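Local structure of endopolygalacturonase (Chondrostereum purpureum, 1KCC) at residues Ile227-Thr232 with Ile258-Pro263. The protein probably hydrolyses the alpha-1,4 linkages between galacturonosyl units within polygalacturonate chains, as a family 28 glycoside hydrolase. Sequence-based numbering, arbitrary orientation. Where two conformers were deposited one is given.
With GTR (beta-D-galactopyranuronic acid), chain B.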
loop_
_atom_site.group_PDB
_atom_site.type_symbol
_atom_site.label_atom_id
_atom_site.label_comp_id
_atom_site.label_asym_id
_atom_site.label_seq_id
_atom_site.Cartn_x
_atom_site.Cartn_y
_atom_site.Cartn_z
ATOM N N ILE A 227 10.318 -6.426 -3.478
ATOM C CA ILE A 227 10.014 -7.413 -2.424
ATOM C C ILE A 227 11.133 -7.285 -1.430
ATOM O O ILE A 227 12.298 -7.545 -1.767
ATOM C CB ILE A 227 9.884 -8.862 -2.952
ATOM C CG1 ILE A 227 8.908 -8.885 -4.150
ATOM C CG2 ILE A 227 9.464 -9.777 -1.801
ATOM C CD1 ILE A 227 8.761 -10.310 -4.713
ATOM N N LYS A 228 10.807 -6.805 -0.215
ATOM C CA LYS A 228 11.803 -6.508 0.803
ATOM C C LYS A 228 11.519 -7.319 2.033
ATOM O O LYS A 228 10.391 -7.324 2.548
ATOM C CB LYS A 228 11.804 -4.982 1.149
ATOM C CG LYS A 228 10.483 -4.252 1.060
ATOM C CD LYS A 228 10.573 -2.793 1.644
ATOM C CE LYS A 228 9.258 -2.068 1.279
ATOM N NZ LYS A 228 9.168 -0.765 2.003
ATOM N N ALA A 229 12.532 -8.007 2.537
ATOM C CA ALA A 229 12.441 -8.715 3.816
ATOM C C ALA A 229 13.522 -8.198 4.734
ATOM O O ALA A 229 14.669 -8.029 4.323
ATOM C CB ALA A 229 12.588 -10.219 3.671
ATOM N N GLN A 230 13.136 -7.973 5.996
ATOM C CA GLN A 230 14.122 -7.634 6.985
ATOM C C GLN A 230 15.215 -8.702 7.029
ATOM O O GLN A 230 14.922 -9.907 7.112
ATOM C CB GLN A 230 13.441 -7.557 8.385
ATOM C CG GLN A 230 12.454 -6.391 8.362
ATOM C CD GLN A 230 11.450 -6.285 9.467
ATOM O OE1 GLN A 230 11.801 -6.762 10.542
ATOM N NE2 GLN A 230 10.313 -5.650 9.345
ATOM N N ARG A 231 16.462 -8.235 7.031
ATOM C CA ARG A 231 17.596 -9.195 7.157
ATOM C C ARG A 231 17.408 -10.125 8.294
ATOM O O ARG A 231 17.796 -11.292 8.201
ATOM C CB ARG A 231 18.874 -8.364 7.302
ATOM C CG ARG A 231 20.116 -9.265 7.428
ATOM C CD ARG A 231 21.373 -8.450 7.647
ATOM N NE ARG A 231 21.801 -7.758 6.465
ATOM C CZ ARG A 231 21.842 -6.439 6.332
ATOM N NH1 ARG A 231 21.384 -5.579 7.245
ATOM N NH2 ARG A 231 22.337 -5.886 5.203
ATOM N N THR A 232 16.865 -9.641 9.433
ATOM C CA THR A 232 16.772 -10.447 10.637
ATOM C C THR A 232 15.523 -11.324 10.743
ATOM O O THR A 232 15.417 -12.057 11.727
ATOM C CB THR A 232 16.829 -9.506 11.877
ATOM O OG1 THR A 232 15.752 -8.576 11.748
ATOM C CG2 THR A 232 18.150 -8.780 11.942
ATOM N N ILE A 258 14.602 -6.921 -5.342
ATOM C CA ILE A 258 14.124 -8.074 -4.572
ATOM C C ILE A 258 15.236 -8.329 -3.591
ATOM O O ILE A 258 16.331 -8.721 -4.033
ATOM C CB ILE A 258 13.807 -9.259 -5.497
ATOM C CG1 ILE A 258 12.634 -8.824 -6.391
ATOM C CG2 ILE A 258 13.524 -10.551 -4.692
ATOM C CD1 ILE A 258 12.089 -9.655 -7.405
ATOM N N SER A 259 15.001 -8.130 -2.295
ATOM C CA SER A 259 16.102 -8.106 -1.373
ATOM C C SER A 259 15.710 -8.608 0.014
ATOM O O SER A 259 14.693 -8.216 0.563
ATOM C CB SER A 259 16.602 -6.662 -1.225
ATOM O OG SER A 259 17.589 -6.589 -0.196
ATOM N N GLN A 260 16.612 -9.426 0.570
ATOM C CA GLN A 260 16.515 -9.931 1.925
ATOM C C GLN A 260 17.501 -9.264 2.857
ATOM O O GLN A 260 17.826 -9.753 3.946
ATOM C CB GLN A 260 16.656 -11.456 1.918
ATOM C CG GLN A 260 15.409 -12.079 1.314
ATOM C CD GLN A 260 15.585 -13.536 0.920
ATOM O OE1 GLN A 260 16.697 -13.984 0.578
ATOM N NE2 GLN A 260 14.496 -14.289 0.881
ATOM N N SER A 261 17.930 -8.046 2.474
ATOM C CA SER A 261 18.899 -7.260 3.289
ATOM C C SER A 261 18.264 -6.067 3.975
ATOM O O SER A 261 19.000 -5.261 4.578
ATOM C CB SER A 261 20.031 -6.724 2.382
ATOM O OG SER A 261 20.709 -7.803 1.789
ATOM N N TYR A 262 16.939 -5.896 3.944
ATOM C CA TYR A 262 16.290 -4.676 4.450
ATOM C C TYR A 262 16.653 -4.459 5.896
ATOM O O TYR A 262 16.655 -5.407 6.696
ATOM C CB TYR A 262 14.767 -4.844 4.266
ATOM C CG TYR A 262 14.043 -3.511 4.444
ATOM C CD1 TYR A 262 13.895 -2.643 3.336
ATOM C CD2 TYR A 262 13.531 -3.150 5.647
ATOM C CE1 TYR A 262 13.243 -1.429 3.468
ATOM C CE2 TYR A 262 12.857 -1.909 5.806
ATOM C CZ TYR A 262 12.737 -1.080 4.695
ATOM O OH TYR A 262 12.064 0.128 4.853
ATOM N N PRO A 263 16.795 -3.220 6.377
ATOM C CA PRO A 263 16.501 -1.926 5.731
ATOM C C PRO A 263 17.550 -1.429 4.750
ATOM O O PRO A 263 17.394 -0.381 4.149
ATOM C CB PRO A 263 16.403 -0.975 6.934
ATOM C CG PRO A 263 17.377 -1.518 7.908
ATOM C CD PRO A 263 17.239 -3.032 7.780
HETATM C C1 GTR B . 12.472 5.518 3.638
HETATM C C2 GTR B . 11.677 5.631 4.928
HETATM C C3 GTR B . 11.592 4.341 5.571
HETATM C C4 GTR B . 10.944 3.266 4.647
HETATM C C5 GTR B . 11.772 3.293 3.348
HETATM C C6 GTR B . 11.168 2.364 2.315
HETATM O O1 GTR B . 12.553 6.748 2.983
HETATM O O2 GTR B . 12.321 6.597 5.785
HETATM O O3 GTR B . 10.758 4.460 6.802
HETATM O O4 GTR B . 9.562 3.581 4.421
HETATM O O5 GTR B . 11.813 4.613 2.762
HETATM O O6A GTR B . 10.620 2.779 1.271
HETATM O O6B GTR B . 11.280 1.161 2.582
HETATM O O HOH W 1 15.638 -11.683 5.082
HETATM O O HOH W 2 16.845 -6.363 9.625
#
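I258 meets I227 as its parallel neighbour, the two CD1 methyls 4.3 Å apart on the face where F275 of strand 275-280 packs against both. One residue on, the ladder is regular: S259 N donates to I227 O at 2.8 Å, nearly straight at 166°, and S259 O takes A229 N in return. The chain then turns a corner at Q260 and S261. S259 OG accepts the backbone N of S261 at 3.1 Å, the bond that defines an ST turn, and is also hydrogen-bonded to D265 O, while Q260 CG meets the methyl of A229 and its OE1 accepts N302 N. At S261 the carbonyl O sits 3.3 Å above the guanidinium plane of R231, toward its rim, an approach over the face and not a hydrogen bond; the N-H groups of R231 serve D264, G267 and N268 instead. Y262 restores the pairing one residue late, a beta bulge: its N donates to A229 O with a bent angle of 137°, and its O receives R231 N. With CG anti to the backbone N (chi1 -166°), the Y262 side chain runs alongside K228, whose CD lies 3.5 Å from CE1 of the ring. Both tips end on one carboxylate oxygen of the bound galacturonate: Y262 OH donates to GTR O6B over 2.6 Å, near the ring plane, and K228 NZ over 2.9 Å. D174 forms a salt bridge with the same NZ. A phenylalanine in place of Y262 has no hydroxyl, and the sugar carboxylate would probably be held less firmly. Adjacent rungs of a right-handed parallel beta-helix, the fold of family 28, thus bring a strand lysine and, past the bulged corner, a tyrosine to one galacturonate carboxylate in the binding cleft.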